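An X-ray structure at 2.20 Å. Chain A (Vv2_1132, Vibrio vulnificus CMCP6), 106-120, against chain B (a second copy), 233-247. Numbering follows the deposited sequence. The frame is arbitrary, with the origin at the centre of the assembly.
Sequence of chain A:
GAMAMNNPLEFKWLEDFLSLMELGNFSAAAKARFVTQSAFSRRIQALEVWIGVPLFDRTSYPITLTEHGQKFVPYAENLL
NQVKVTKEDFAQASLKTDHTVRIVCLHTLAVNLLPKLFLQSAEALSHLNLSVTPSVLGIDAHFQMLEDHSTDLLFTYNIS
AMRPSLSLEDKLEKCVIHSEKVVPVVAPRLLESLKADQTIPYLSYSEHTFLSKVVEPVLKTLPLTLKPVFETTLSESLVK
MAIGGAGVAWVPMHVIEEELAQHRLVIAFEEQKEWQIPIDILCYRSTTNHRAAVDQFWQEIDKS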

# COMPACT_ATOMS: atom_id res chain seq x y z
N LEU A 106 -17.13 18.09 -14.93
CA LEU A 106 -15.89 18.58 -15.51
C LEU A 106 -16.06 20.03 -15.95
O LEU A 106 -17.18 20.48 -16.25
CB LEU A 106 -15.49 17.73 -16.71
CG LEU A 106 -15.37 16.23 -16.45
CD1 LEU A 106 -14.88 15.54 -17.71
CD2 LEU A 106 -14.44 15.93 -15.25
N HIS A 107 -14.94 20.76 -15.98
CA HIS A 107 -14.98 22.17 -16.40
C HIS A 107 -15.68 22.33 -17.74
O HIS A 107 -16.56 23.19 -17.90
CB HIS A 107 -13.57 22.73 -16.47
CG HIS A 107 -12.94 22.97 -15.12
ND1 HIS A 107 -12.64 21.95 -14.25
CD2 HIS A 107 -12.56 24.12 -14.51
CE1 HIS A 107 -12.10 22.46 -13.15
NE2 HIS A 107 -12.04 23.77 -13.29
N THR A 108 -15.33 21.48 -18.70
CA THR A 108 -15.93 21.53 -20.03
C THR A 108 -17.46 21.55 -19.96
O THR A 108 -18.12 22.25 -20.74
CB THR A 108 -15.42 20.32 -20.83
OG1 THR A 108 -14.00 20.17 -20.59
CG2 THR A 108 -15.69 20.48 -22.33
N LEU A 109 -18.03 20.81 -19.01
CA LEU A 109 -19.48 20.68 -18.91
C LEU A 109 -20.11 21.79 -18.07
O LEU A 109 -21.29 22.10 -18.28
CB LEU A 109 -19.85 19.32 -18.31
CG LEU A 109 -19.44 18.13 -19.17
CD1 LEU A 109 -19.53 16.84 -18.38
CD2 LEU A 109 -20.31 18.06 -20.42
N ALA A 110 -19.35 22.38 -17.15
CA ALA A 110 -19.89 23.40 -16.26
C ALA A 110 -20.24 24.69 -16.99
O ALA A 110 -21.02 25.48 -16.46
CB ALA A 110 -18.90 23.71 -15.14
N VAL A 111 -19.66 24.93 -18.17
CA VAL A 111 -19.97 26.13 -18.94
C VAL A 111 -20.76 25.82 -20.21
O VAL A 111 -21.60 26.63 -20.61
CB VAL A 111 -18.69 26.94 -19.26
CG1 VAL A 111 -17.77 27.02 -18.05
CG2 VAL A 111 -17.93 26.37 -20.45
N ASN A 112 -20.55 24.67 -20.82
CA ASN A 112 -21.16 24.36 -22.11
C ASN A 112 -22.41 23.51 -22.00
O ASN A 112 -23.09 23.30 -23.01
CB ASN A 112 -20.15 23.62 -23.01
CG ASN A 112 -18.81 24.32 -23.08
OD1 ASN A 112 -18.73 25.51 -23.39
ND2 ASN A 112 -17.73 23.57 -22.81
N LEU A 113 -22.74 23.01 -20.81
CA LEU A 113 -23.88 22.11 -20.70
C LEU A 113 -24.82 22.51 -19.58
O LEU A 113 -26.01 22.72 -19.81
CB LEU A 113 -23.42 20.67 -20.50
CG LEU A 113 -24.50 19.72 -20.98
CD1 LEU A 113 -24.71 19.87 -22.50
CD2 LEU A 113 -24.14 18.30 -20.60
N LEU A 114 -24.29 22.60 -18.37
CA LEU A 114 -25.16 22.81 -17.21
C LEU A 114 -25.95 24.11 -17.29
O LEU A 114 -27.18 24.06 -17.11
CB LEU A 114 -24.34 22.73 -15.92
CG LEU A 114 -23.59 21.41 -15.70
CD1 LEU A 114 -23.23 21.28 -14.24
CD2 LEU A 114 -24.41 20.22 -16.17
N PRO A 115 -25.35 25.28 -17.56
CA PRO A 115 -26.19 26.47 -17.68
C PRO A 115 -27.24 26.30 -18.75
O PRO A 115 -28.39 26.74 -18.56
CB PRO A 115 -25.19 27.59 -18.02
CG PRO A 115 -24.00 26.89 -18.54
CD PRO A 115 -23.93 25.60 -17.78
N LYS A 116 -26.91 25.62 -19.85
CA LYS A 116 -27.90 25.43 -20.90
C LYS A 116 -29.04 24.53 -20.44
O LYS A 116 -30.18 24.70 -20.88
CB LYS A 116 -27.23 24.87 -22.16
CG LYS A 116 -25.82 25.44 -22.43
CD LYS A 116 -25.84 26.76 -23.23
CE LYS A 116 -26.38 27.94 -22.39
NZ LYS A 116 -25.87 29.27 -22.76
N LEU A 117 -28.77 23.63 -19.50
CA LEU A 117 -29.81 22.73 -19.03
C LEU A 117 -30.73 23.41 -18.03
O LEU A 117 -31.96 23.26 -18.11
CB LEU A 117 -29.18 21.47 -18.43
CG LEU A 117 -29.06 20.30 -19.40
CD1 LEU A 117 -28.21 20.66 -20.61
CD2 LEU A 117 -28.49 19.09 -18.70
N PHE A 118 -30.17 24.16 -17.07
CA PHE A 118 -31.02 24.85 -16.11
C PHE A 118 -31.94 25.83 -16.82
O PHE A 118 -33.14 25.91 -16.50
CB PHE A 118 -30.21 25.58 -15.04
CG PHE A 118 -31.06 26.43 -14.10
CD1 PHE A 118 -31.45 27.73 -14.46
CD2 PHE A 118 -31.49 25.93 -12.89
CE1 PHE A 118 -32.24 28.50 -13.61
CE2 PHE A 118 -32.28 26.69 -12.03
CZ PHE A 118 -32.65 27.98 -12.39
N LEU A 119 -31.41 26.62 -17.76
CA LEU A 119 -32.26 27.56 -18.48
C LEU A 119 -33.37 26.83 -19.22
O LEU A 119 -34.55 27.18 -19.08
CB LEU A 119 -31.42 28.40 -19.45
CG LEU A 119 -30.26 29.18 -18.80
CD1 LEU A 119 -29.25 29.63 -19.85
CD2 LEU A 119 -30.76 30.36 -17.97
N GLN A 120 -33.02 25.76 -19.95
CA GLN A 120 -34.01 24.93 -20.64
C GLN A 120 -35.13 24.45 -19.73
O GLN A 120 -36.18 24.03 -20.22
CB GLN A 120 -33.33 23.70 -21.25
CG GLN A 120 -32.87 23.84 -22.70
CD GLN A 120 -31.93 22.71 -23.11
OE1 GLN A 120 -30.80 22.95 -23.53
NE2 GLN A 120 -32.40 21.47 -22.96
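Chain B, residues 233-247: TLSESLVKMAIGGAG

How does chain B lie on chain A? Residues 235-243 of chain B form one helix, with Leu234(B) at its N-cap position, and it runs in nearly the same direction as the two short helices of chain A. Its axis makes 23° with helix 107-112, at 8.5 Å, and crosses helix 114-120 at -24°, at 9.1 Å. The register follows this shared direction: the CA atoms of Val111(A) and Ser237(B) are 4.6 Å apart, those of Pro115(A) and Met241(B) 5.6 Å, and those of Leu119(A) and Gly244(B) 6.3 Å. Together the stretches bury 633 Å².

What holds the beginning of the chain B helix? Leu234(B) points toward chain A and, with chi1 m and chi2 t, is extended so that its CD1 reaches three residues: CG1 of Val111(A) at 3.8 Å, CB of Ala110(A) at 4.1 Å and CD2 of His107(A) at 4.1 Å. The CA-to-CB bond of His107(A) points sideways, but its m rotamer brings the ring nearer, and the methyl meets it obliquely. One turn on, Ser237(B) adopts chi1 t, which places its OG 3.1 Å from O of Ala110(A). The hydroxyl donates a hydrogen bond to this carbonyl, the one hydrogen bond between the stretches.

What lies where the backbones come closest? Ser237(B) is the partner there, and Val111(A), in the m rotamer, lies alongside it with CG1 4.0 Å from N of Ser237(B). Just beyond, chain A breaks its helix at Leu113(A), which leaves helical phi/psi and also occupies the N-cap position of the next helix. Lys240(B) covers this region: its CD lies 3.0 Å from O of Val111(A), a tight contact of a methylene with a carbonyl, and its CB packs 3.7 Å from CB of Pro115(A). Its chi2, 131°, lies between wells. The charged end finds no acidic partner in the chain A stretch; NZ of Lys240(B) is instead 4.6 Å from NZ of Lys116(A), a pairing of like charges that should add nothing favourable.

How does Met241(B) fit between the residues of the second helix? All three of its chi angles are m, so the chain folds rather than extends, and although its CA-to-CB bond points sideways, its end turns to chain A. SD rests 3.8 Å from CB of Pro115(A), while CE approaches CD1 of Phe118(A) at 3.5 Å, obliquely to the ring, which with chi1 t runs past the methyl.

What lets the chain B helix finish against Leu119(A)? Leu119(A), with chi1 m and chi2 t, sends CD2 to within 3.6 Å of CA of Gly244(B). A CB on that glycine would stand only 2.2 Å from CD2, a clash. The chain then turns in a Schellman motif, with Gly245(B) at positive phi, a conformation that favours glycine. Beyond the turn, CB of Ala246(B) points toward chain A and settles 4.3 Å from CD2 of Leu119(A).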

# COMPACT_ATOMS: atom_id res chain seq x y z
N THR B 233 -17.80 28.19 -9.35
CA THR B 233 -16.49 28.81 -9.26
C THR B 233 -16.09 29.54 -10.54
O THR B 233 -15.12 30.30 -10.50
CB THR B 233 -15.41 27.75 -8.93
OG1 THR B 233 -15.40 26.72 -9.93
CG2 THR B 233 -15.67 27.11 -7.58
N LEU B 234 -16.81 29.35 -11.64
CA LEU B 234 -16.37 29.83 -12.95
C LEU B 234 -17.12 31.08 -13.40
O LEU B 234 -18.36 31.08 -13.47
CB LEU B 234 -16.54 28.73 -14.01
CG LEU B 234 -15.61 27.55 -13.78
CD1 LEU B 234 -15.88 26.46 -14.79
CD2 LEU B 234 -14.16 28.01 -13.85
N SER B 235 -16.36 32.13 -13.74
CA SER B 235 -16.95 33.33 -14.31
C SER B 235 -17.72 33.01 -15.58
O SER B 235 -18.86 33.45 -15.76
CB SER B 235 -15.86 34.35 -14.61
OG SER B 235 -15.38 34.92 -13.41
N GLU B 236 -17.11 32.24 -16.49
CA GLU B 236 -17.77 31.94 -17.76
C GLU B 236 -19.07 31.19 -17.54
O GLU B 236 -20.01 31.33 -18.33
CB GLU B 236 -16.83 31.15 -18.66
CG GLU B 236 -15.61 31.94 -19.13
CD GLU B 236 -14.53 32.07 -18.06
OE1 GLU B 236 -14.64 31.39 -17.02
OE2 GLU B 236 -13.58 32.85 -18.27
N SER B 237 -19.15 30.42 -16.47
CA SER B 237 -20.39 29.74 -16.15
C SER B 237 -21.44 30.74 -15.68
O SER B 237 -22.61 30.66 -16.09
CB SER B 237 -20.13 28.67 -15.08
OG SER B 237 -21.33 28.03 -14.68
N LEU B 238 -21.05 31.68 -14.81
CA LEU B 238 -22.00 32.71 -14.38
C LEU B 238 -22.45 33.55 -15.56
O LEU B 238 -23.61 33.97 -15.62
CB LEU B 238 -21.37 33.60 -13.30
CG LEU B 238 -21.05 33.02 -11.91
CD1 LEU B 238 -20.22 33.99 -11.10
CD2 LEU B 238 -22.30 32.65 -11.15
N VAL B 239 -21.55 33.78 -16.53
CA VAL B 239 -21.90 34.56 -17.72
C VAL B 239 -23.07 33.92 -18.46
O VAL B 239 -24.04 34.61 -18.83
CB VAL B 239 -20.66 34.72 -18.62
CG1 VAL B 239 -21.08 35.09 -20.04
CG2 VAL B 239 -19.75 35.78 -18.05
N LYS B 240 -23.02 32.60 -18.66
CA LYS B 240 -24.10 31.95 -19.41
C LYS B 240 -25.41 31.94 -18.63
O LYS B 240 -26.49 32.07 -19.22
CB LYS B 240 -23.68 30.53 -19.79
CG LYS B 240 -22.74 30.50 -20.97
CD LYS B 240 -21.55 29.63 -20.67
CE LYS B 240 -20.59 29.57 -21.85
NZ LYS B 240 -21.31 29.27 -23.12
N MET B 241 -25.34 31.80 -17.30
CA MET B 241 -26.58 31.90 -16.53
C MET B 241 -27.19 33.28 -16.69
O MET B 241 -28.42 33.42 -16.81
CB MET B 241 -26.30 31.59 -15.06
CG MET B 241 -25.96 30.12 -14.85
SD MET B 241 -27.39 29.12 -15.31
CE MET B 241 -28.57 29.67 -14.08
N ALA B 242 -26.35 34.31 -16.75
CA ALA B 242 -26.83 35.68 -16.82
C ALA B 242 -27.40 36.00 -18.20
O ALA B 242 -28.40 36.71 -18.31
CB ALA B 242 -25.69 36.63 -16.47
N ILE B 243 -26.76 35.48 -19.25
CA ILE B 243 -27.30 35.62 -20.60
C ILE B 243 -28.70 35.04 -20.68
O ILE B 243 -29.59 35.62 -21.31
CB ILE B 243 -26.35 34.96 -21.63
CG1 ILE B 243 -25.06 35.77 -21.74
CG2 ILE B 243 -27.02 34.83 -23.00
CD1 ILE B 243 -24.18 35.35 -22.91
N GLY B 244 -28.93 33.90 -20.04
CA GLY B 244 -30.28 33.36 -19.94
C GLY B 244 -31.20 34.09 -18.98
O GLY B 244 -32.33 33.64 -18.77
N GLY B 245 -30.73 35.19 -18.39
CA GLY B 245 -31.57 36.00 -17.52
C GLY B 245 -31.85 35.42 -16.15
O GLY B 245 -32.80 35.84 -15.50
N ALA B 246 -31.03 34.49 -15.67
CA ALA B 246 -31.32 33.86 -14.39
C ALA B 246 -31.00 34.76 -13.19
O ALA B 246 -31.37 34.41 -12.06
CB ALA B 246 -30.55 32.54 -14.27
N GLY B 247 -30.36 35.90 -13.40
CA GLY B 247 -30.05 36.79 -12.30
C GLY B 247 -28.88 37.69 -12.65
O GLY B 247 -28.44 37.75 -13.80